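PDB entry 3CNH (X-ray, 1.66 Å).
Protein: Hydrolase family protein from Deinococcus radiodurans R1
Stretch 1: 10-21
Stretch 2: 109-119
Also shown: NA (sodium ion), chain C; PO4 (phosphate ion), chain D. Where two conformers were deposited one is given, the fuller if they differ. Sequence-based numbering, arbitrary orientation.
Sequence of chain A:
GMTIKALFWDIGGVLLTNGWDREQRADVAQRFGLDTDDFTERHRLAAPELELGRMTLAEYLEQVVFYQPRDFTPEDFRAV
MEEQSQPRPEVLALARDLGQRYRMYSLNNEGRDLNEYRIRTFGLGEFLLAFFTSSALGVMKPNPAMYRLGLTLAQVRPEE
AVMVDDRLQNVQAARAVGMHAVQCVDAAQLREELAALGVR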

ATOM      1  N   ASP A  10      -1.693   6.037   1.414  1.00 32.83           N
ATOM      2  CA  ASP A  10      -0.862   4.824   1.467  1.00 34.08           C
ATOM      3  C   ASP A  10      -1.726   3.852   2.288  1.00 33.57           C
ATOM      4  O   ASP A  10      -2.532   4.278   3.157  1.00 34.12           O
ATOM      5  N   ILE A  11      -1.579   2.561   2.019  1.00 33.47           N
ATOM      6  CA  ILE A  11      -2.327   1.556   2.805  1.00 32.81           C
ATOM      7  C   ILE A  11      -1.404   0.901   3.836  1.00 32.87           C
ATOM      8  O   ILE A  11      -1.574   1.047   5.031  1.00 32.64           O
ATOM      9  N   GLY A  12      -0.385   0.222   3.346  1.00 33.90           N
ATOM     10  CA  GLY A  12       0.580  -0.446   4.252  1.00 35.61           C
ATOM     11  C   GLY A  12       1.355   0.515   5.136  1.00 35.92           C
ATOM     12  O   GLY A  12       2.002   1.433   4.639  1.00 38.55           O
ATOM     13  N   GLY A  13       1.304   0.268   6.431  1.00 35.32           N
ATOM     14  CA  GLY A  13       1.956   1.087   7.442  1.00 36.42           C
ATOM     15  C   GLY A  13       1.178   2.311   7.866  1.00 37.04           C
ATOM     16  O   GLY A  13       1.634   3.092   8.715  1.00 37.90           O
ATOM     17  N   VAL A  14      -0.004   2.448   7.284  1.00 35.19           N
ATOM     18  CA  VAL A  14      -0.889   3.585   7.571  1.00 33.38           C
ATOM     19  C   VAL A  14      -2.261   3.078   8.012  1.00 32.89           C
ATOM     20  O   VAL A  14      -2.614   3.108   9.207  1.00 34.10           O
ATOM     21  N   LEU A  15      -3.002   2.556   7.045  1.00 33.38           N
ATOM     22  CA  LEU A  15      -4.351   2.020   7.308  1.00 32.78           C
ATOM     23  C   LEU A  15      -4.317   0.595   7.858  1.00 32.38           C
ATOM     24  O   LEU A  15      -5.113   0.184   8.699  1.00 33.53           O
ATOM     25  N   LEU A  16      -3.378  -0.151   7.328  1.00 31.98           N
ATOM     26  CA  LEU A  16      -3.143  -1.553   7.700  1.00 32.56           C
ATOM     27  C   LEU A  16      -1.669  -1.762   7.900  1.00 34.44           C
ATOM     28  O   LEU A  16      -0.852  -0.901   7.587  1.00 33.93           O
ATOM     29  N   THR A  17      -1.345  -2.931   8.416  1.00 35.34           N
ATOM     30  CA  THR A  17       0.059  -3.341   8.478  1.00 34.81           C
ATOM     31  C   THR A  17       0.538  -3.503   7.034  1.00 34.50           C
ATOM     32  O   THR A  17      -0.245  -3.526   6.096  1.00 34.30           O
ATOM     33  N   ASN A  18       1.843  -3.585   6.837  1.00 35.29           N
ATOM     34  CA  ASN A  18       2.359  -3.934   5.508  1.00 36.44           C
ATOM     35  C   ASN A  18       1.853  -5.321   5.142  1.00 37.71           C
ATOM     36  O   ASN A  18       1.479  -6.085   6.012  1.00 40.95           O
ATOM     37  N   GLY A  19       1.757  -5.586   3.859  1.00 37.57           N
ATOM     38  CA  GLY A  19       1.225  -6.870   3.405  1.00 37.58           C
ATOM     39  C   GLY A  19       2.246  -7.981   3.306  1.00 36.38           C
ATOM     40  O   GLY A  19       1.956  -9.141   3.553  1.00 35.80           O
ATOM     41  N   TRP A  20       3.462  -7.603   2.972  1.00 36.59           N
ATOM     42  CA  TRP A  20       4.492  -8.635   2.684  1.00 37.16           C
ATOM     43  C   TRP A  20       5.894  -8.049   2.830  1.00 38.65           C
ATOM     44  O   TRP A  20       6.720  -8.075   1.937  1.00 37.20           O
ATOM     45  N   ASP A  21       6.106  -7.467   4.004  1.00 39.40           N
ATOM     46  CA  ASP A  21       7.394  -6.846   4.361  1.00 39.35           C
ATOM     47  C   ASP A  21       8.403  -7.848   4.862  1.00 38.42           C
ATOM     48  O   ASP A  21       8.141  -9.042   5.027  1.00 35.97           O
ATOM     49  N   ASN A 109       1.508   0.768  -3.141  1.00 32.41           N
ATOM     50  CA  ASN A 109       2.226  -0.339  -3.793  1.00 32.26           C
ATOM     51  C   ASN A 109       1.809  -1.681  -3.215  1.00 33.91           C
ATOM     52  O   ASN A 109       1.966  -1.947  -2.026  1.00 35.00           O
ATOM     53  N   GLU A 110       1.347  -2.558  -4.094  1.00 34.26           N
ATOM     54  CA  GLU A 110       0.877  -3.865  -3.657  1.00 35.20           C
ATOM     55  C   GLU A 110       0.526  -4.723  -4.838  1.00 33.38           C
ATOM     56  O   GLU A 110       0.005  -4.237  -5.830  1.00 34.37           O
ATOM     57  N   GLY A 111       0.904  -5.997  -4.741  1.00 32.93           N
ATOM     58  CA  GLY A 111       0.463  -6.975  -5.711  1.00 34.17           C
ATOM     59  C   GLY A 111      -1.061  -7.039  -5.724  1.00 34.69           C
ATOM     60  O   GLY A 111      -1.737  -6.767  -4.735  1.00 34.60           O
ATOM     61  N   ARG A 112      -1.595  -7.451  -6.862  1.00 35.94           N
ATOM     62  CA  ARG A 112      -3.053  -7.467  -7.062  0.50 35.90           C
ATOM     63  C   ARG A 112      -3.817  -8.326  -6.060  1.00 35.50           C
ATOM     64  O   ARG A 112      -4.814  -7.896  -5.483  1.00 36.68           O
ATOM     65  N   ASP A 113      -3.357  -9.555  -5.881  1.00 35.33           N
ATOM     66  CA  ASP A 113      -4.103 -10.482  -5.043  0.50 35.28           C
ATOM     67  C   ASP A 113      -4.169 -10.032  -3.581  1.00 33.22           C
ATOM     68  O   ASP A 113      -5.272  -9.954  -2.981  1.00 34.22           O
ATOM     69  N   LEU A 114      -3.037  -9.647  -3.028  1.00 33.65           N
ATOM     70  CA  LEU A 114      -3.015  -9.162  -1.632  0.50 33.45           C
ATOM     71  C   LEU A 114      -3.775  -7.864  -1.531  1.00 33.65           C
ATOM     72  O   LEU A 114      -4.481  -7.625  -0.570  1.00 34.12           O
ATOM     73  N   ASN A 115      -3.644  -7.031  -2.535  1.00 33.70           N
ATOM     74  CA  ASN A 115      -4.354  -5.721  -2.520  1.00 33.34           C
ATOM     75  C   ASN A 115      -5.857  -5.927  -2.391  1.00 33.55           C
ATOM     76  O   ASN A 115      -6.541  -5.360  -1.535  1.00 33.45           O
ATOM     77  N   GLU A 116      -6.370  -6.822  -3.201  1.00 33.18           N
ATOM     78  CA  GLU A 116      -7.837  -7.071  -3.273  1.00 35.07           C
ATOM     79  C   GLU A 116      -8.316  -7.761  -2.009  1.00 34.73           C
ATOM     80  O   GLU A 116      -9.374  -7.450  -1.495  1.00 35.05           O
ATOM     81  N   TYR A 117      -7.486  -8.649  -1.466  1.00 33.49           N
ATOM     82  CA  TYR A 117      -7.824  -9.304  -0.192  1.00 33.67           C
ATOM     83  C   TYR A 117      -7.927  -8.262   0.917  1.00 32.62           C
ATOM     84  O   TYR A 117      -8.828  -8.273   1.746  1.00 33.23           O
ATOM     85  N   ARG A 118      -6.996  -7.322   0.909  1.00 32.66           N
ATOM     86  CA  ARG A 118      -6.925  -6.290   1.971  1.00 32.90           C
ATOM     87  C   ARG A 118      -8.123  -5.354   1.874  1.00 33.40           C
ATOM     88  O   ARG A 118      -8.766  -5.023   2.858  1.00 33.38           O
ATOM     89  N   ILE A 119      -8.448  -5.000   0.646  1.00 34.52           N
ATOM     90  CA  ILE A 119      -9.558  -4.064   0.410  1.00 32.13           C
ATOM     91  C   ILE A 119     -10.858  -4.671   0.871  1.00 33.10           C
ATOM     92  O   ILE A 119     -11.660  -4.046   1.594  1.00 33.52           O
TER

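What holds the beginning of stretch 1 in place? Asp10, with chi1 in t, has its CA-to-CB bond sideways to stretch 2; the end of the side chain comes nearer without touching it and reaches the bound ions. Its OD2 binds the sodium at 2.4 Å, and Gly12 O binds the same ion at 2.3 Å; water 1, water 3 and phosphate O2 are further ligands. Asp10 OD1 lies 2.9 Å from the phosphate P, too close for an ordinary non-bonded contact. The phosphate also joins the two stretches: Gly12 N donates to its O3 at 2.8 Å, while Asn109 N donates to its O1 at 2.7 Å.

How do Ile11 and Gly12 meet the helix of stretch 2? Ile11 points toward it in the m, t rotamer, bringing CG2 to 3.6 Å from Arg118 NH2 and CD1 to 4.3 Å from Asn115 OD1. Gly12 CA sits 3.5 Å from Arg118 NH2, at the edge of the guanidinium. A CB on Gly12 would point toward stretch 2 but would clash with Asn18 OD1 in its own stretch, at 2.8 Å.

Why is Arg118 the centre of the contact? Reaching out from the helix with chi1 to chi3 in m, t and p, it has more area covered by the other stretch than any other residue. Leu16, also m, t, points toward it; its CD1 lies over one face of the guanidinium and comes to 3.7 Å from Arg118 CB, so it packs against the aliphatic base as well. The next residue supplies the polar partner through its backbone: Thr17 O lies near the guanidinium plane and accepts from both Arg118 NH1 at 2.9 Å and Arg118 NH2 at 3.0 Å. Within stretch 2, Glu110 OE1 forms a salt bridge with Arg118 NE at 3.5 Å, but well out of the guanidinium plane, so charge rather than a directed N-H links them.

What closes the far end? Asn18 points away, its ND2 donating to Asp21 OD2 at 3.3 Å and its OD1 accepting from water 1 at 2.7 Å. Gly19 then passes close to stretch 2, with CA 3.4 Å from Arg118 NH1; a CB here would clash with Glu110 OE2 at 2.9 Å. Water 2 bridges the stretches, accepting from Gly19 N at 2.9 Å and donating to Glu110 OE1 at 2.7 Å. Trp20, chi1 t, adds an apolar touch, its CB 4.0 Å from CD1 of Leu114 (m, t), while the end of its side chain leads away.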

ATOM      1  CB  ASP A  10       0.424   5.231   2.187  1.00 35.54           C
ATOM      2  CG  ASP A  10       1.394   4.165   2.396  1.00 44.74           C
ATOM      3  OD1 ASP A  10       1.459   3.236   1.602  1.00 38.08           O
ATOM      4  OD2 ASP A  10       2.192   4.336   3.392  1.00 43.39           O
ATOM      5  CB  ILE A  11      -3.046   0.546   1.949  1.00 32.32           C
ATOM      6  CG1 ILE A  11      -4.030   1.281   1.016  1.00 35.71           C
ATOM      7  CG2 ILE A  11      -3.799  -0.490   2.816  1.00 35.84           C
ATOM      8  CD1 ILE A  11      -4.825   0.373   0.076  1.00 34.61           C
ATOM      9  CB  VAL A  14      -0.961   4.543   6.372  1.00 34.17           C
ATOM     10  CG1 VAL A  14      -1.933   5.695   6.591  1.00 31.33           C
ATOM     11  CG2 VAL A  14       0.435   5.131   6.070  1.00 35.95           C
ATOM     12  CB  LEU A  15      -5.184   2.046   6.028  1.00 34.21           C
ATOM     13  CG  LEU A  15      -5.504   3.453   5.501  1.00 34.85           C
ATOM     14  CD1 LEU A  15      -6.113   3.380   4.096  1.00 35.11           C
ATOM     15  CD2 LEU A  15      -6.399   4.204   6.491  1.00 34.69           C
ATOM     16  CB  LEU A  16      -3.604  -2.494   6.575  1.00 34.06           C
ATOM     17  CG  LEU A  16      -5.050  -2.379   6.024  1.00 31.76           C
ATOM     18  CD1 LEU A  16      -5.245  -3.332   4.822  1.00 31.78           C
ATOM     19  CD2 LEU A  16      -6.093  -2.607   7.106  1.00 32.92           C
ATOM     20  CB  THR A  17       0.233  -4.704   9.194  1.00 36.35           C
ATOM     21  OG1 THR A  17      -0.584  -5.689   8.543  1.00 36.40           O
ATOM     22  CG2 THR A  17      -0.136  -4.591  10.647  1.00 37.03           C
ATOM     23  CB  ASN A  18       3.866  -3.892   5.471  1.00 35.18           C
ATOM     24  CG  ASN A  18       4.381  -2.483   5.588  1.00 41.80           C
ATOM     25  OD1 ASN A  18       3.848  -1.587   4.947  1.00 43.28           O
ATOM     26  ND2 ASN A  18       5.361  -2.271   6.440  1.00 44.23           N
ATOM     27  CB  TRP A  20       4.205  -9.190   1.288  1.00 38.15           C
ATOM     28  CG  TRP A  20       4.871 -10.500   0.927  1.00 32.56           C
ATOM     29  CD1 TRP A  20       5.566 -10.757  -0.230  1.00 36.83           C
ATOM     30  CD2 TRP A  20       4.871 -11.715   1.668  1.00 31.94           C
ATOM     31  NE1 TRP A  20       5.995 -12.033  -0.239  1.00 34.66           N
ATOM     32  CE2 TRP A  20       5.577 -12.667   0.899  1.00 32.82           C
ATOM     33  CE3 TRP A  20       4.352 -12.110   2.905  1.00 34.87           C
ATOM     34  CZ2 TRP A  20       5.809 -13.946   1.352  1.00 33.89           C
ATOM     35  CZ3 TRP A  20       4.563 -13.401   3.335  1.00 37.03           C
ATOM     36  CH2 TRP A  20       5.293 -14.305   2.566  1.00 37.92           C
ATOM     37  CB  ASP A  21       7.224  -5.653   5.353  1.00 41.56           C
ATOM     38  CG  ASP A  21       6.809  -6.077   6.785  1.00 44.50           C
ATOM     39  OD1 ASP A  21       7.056  -7.234   7.216  1.00 44.26           O
ATOM     40  OD2 ASP A  21       6.263  -5.198   7.527  1.00 45.60           O
ATOM     41  CB  ASN A 109       3.732  -0.215  -3.584  1.00 32.47           C
ATOM     42  CG  ASN A 109       4.343   1.043  -4.222  1.00 37.77           C
ATOM     43  OD1 ASN A 109       3.708   1.734  -5.050  1.00 36.39           O
ATOM     44  ND2 ASN A 109       5.636   1.305  -3.882  1.00 38.54           N
ATOM     45  CB  GLU A 110      -0.394  -3.748  -2.825  1.00 35.45           C
ATOM     46  CG  GLU A 110      -0.687  -4.954  -1.919  1.00 37.04           C
ATOM     47  CD  GLU A 110       0.289  -5.020  -0.752  1.00 40.79           C
ATOM     48  OE1 GLU A 110       0.207  -4.148   0.121  1.00 44.17           O
ATOM     49  OE2 GLU A 110       1.140  -5.934  -0.716  1.00 46.89           O
ATOM     50  CB  ARG A 112      -3.389  -7.938  -8.490  0.50 37.09           C
ATOM     51  CG  ARG A 112      -4.874  -7.992  -8.825  0.50 40.00           C
ATOM     52  CD  ARG A 112      -5.048  -8.669 -10.196  0.50 46.28           C
ATOM     53  NE  ARG A 112      -6.412  -9.116 -10.476  0.50 50.43           N
ATOM     54  CZ  ARG A 112      -7.434  -8.323 -10.784  0.50 56.06           C
ATOM     55  NH1 ARG A 112      -7.299  -7.006 -10.790  0.50 57.72           N
ATOM     56  NH2 ARG A 112      -8.623  -8.853 -11.039  0.50 59.45           N
ATOM     57  CB  ASP A 113      -3.576 -11.908  -5.221  0.50 34.92           C
ATOM     58  CG  ASP A 113      -3.760 -12.424  -6.643  0.50 41.73           C
ATOM     59  OD1 ASP A 113      -4.838 -12.233  -7.256  0.50 46.52           O
ATOM     60  OD2 ASP A 113      -2.800 -13.005  -7.150  0.50 49.86           O
ATOM     61  CB  LEU A 114      -1.620  -8.956  -1.039  0.50 33.87           C
ATOM     62  CG  LEU A 114      -0.849 -10.193  -0.588  0.50 33.62           C
ATOM     63  CD1 LEU A 114       0.507  -9.774   0.025  0.50 30.04           C
ATOM     64  CD2 LEU A 114      -1.658 -11.013   0.378  0.50 34.60           C
ATOM     65  CB  ASN A 115      -4.067  -4.912  -3.802  1.00 32.33           C
ATOM     66  CG  ASN A 115      -4.402  -3.437  -3.643  1.00 35.30           C
ATOM     67  OD1 ASN A 115      -3.990  -2.783  -2.654  1.00 35.65           O
ATOM     68  ND2 ASN A 115      -5.100  -2.893  -4.642  1.00 33.13           N
ATOM     69  CB  GLU A 116      -8.196  -7.740  -4.608  1.00 38.32           C
ATOM     70  CG  GLU A 116      -7.980  -6.627  -5.667  1.00 41.86           C
ATOM     71  CD  GLU A 116      -8.301  -6.983  -7.084  1.00 50.79           C
ATOM     72  OE1 GLU A 116      -8.599  -8.167  -7.356  1.00 49.01           O
ATOM     73  OE2 GLU A 116      -8.213  -6.058  -7.929  1.00 44.48           O
ATOM     74  CB  TYR A 117      -6.774 -10.367   0.182  1.00 34.15           C
ATOM     75  CG  TYR A 117      -6.893 -10.819   1.611  1.00 31.79           C
ATOM     76  CD1 TYR A 117      -7.744 -11.860   1.957  1.00 34.62           C
ATOM     77  CD2 TYR A 117      -6.173 -10.202   2.620  1.00 32.86           C
ATOM     78  CE1 TYR A 117      -7.879 -12.271   3.269  1.00 35.73           C
ATOM     79  CE2 TYR A 117      -6.311 -10.593   3.953  1.00 34.14           C
ATOM     80  CZ  TYR A 117      -7.163 -11.647   4.261  1.00 35.06           C
ATOM     81  OH  TYR A 117      -7.304 -12.087   5.535  1.00 36.63           O
ATOM     82  CB  ARG A 118      -5.586  -5.532   1.886  1.00 32.62           C
ATOM     83  CG  ARG A 118      -4.440  -6.386   2.464  1.00 33.71           C
ATOM     84  CD  ARG A 118      -3.080  -6.049   1.885  1.00 35.35           C
ATOM     85  NE  ARG A 118      -2.593  -4.698   2.165  1.00 32.78           N
ATOM     86  CZ  ARG A 118      -1.864  -4.366   3.223  1.00 33.44           C
ATOM     87  NH1 ARG A 118      -1.651  -5.225   4.208  1.00 36.97           N
ATOM     88  NH2 ARG A 118      -1.424  -3.112   3.325  1.00 35.38           N
ATOM     89  CB  ILE A 119      -9.619  -3.652  -1.086  1.00 33.87           C
ATOM     90  CG1 ILE A 119      -8.415  -2.770  -1.414  1.00 32.51           C
ATOM     91  CG2 ILE A 119     -10.911  -2.915  -1.424  1.00 32.17           C
ATOM     92  CD1 ILE A 119      -8.138  -2.672  -2.906  1.00 33.01           C
TER
HETATM   93 NA    NA C 200       3.721   2.523   3.608  1.00 25.67          NA
HETATM   94  P   PO4 D 201       1.933   0.573   0.454  0.75 27.09           P
HETATM   95  O1  PO4 D 201       2.260   1.497  -0.628  0.75 21.14           O
HETATM   96  O2  PO4 D 201       2.623   1.030   1.745  0.75 26.60           O
HETATM   97  O3  PO4 D 201       0.445   0.240   0.640  0.75 24.64           O
HETATM   98  O4  PO4 D 201       2.585  -0.794   0.248  0.75 28.79           O
HETATM   99  O   HOH W   1       5.003   0.781   4.491  1.00 41.99           O
HETATM  100  O   HOH W   2       1.821  -3.289   2.073  1.00 38.04           O
HETATM  101  O   HOH W   3       5.173   3.476   2.173  1.00 25.51           O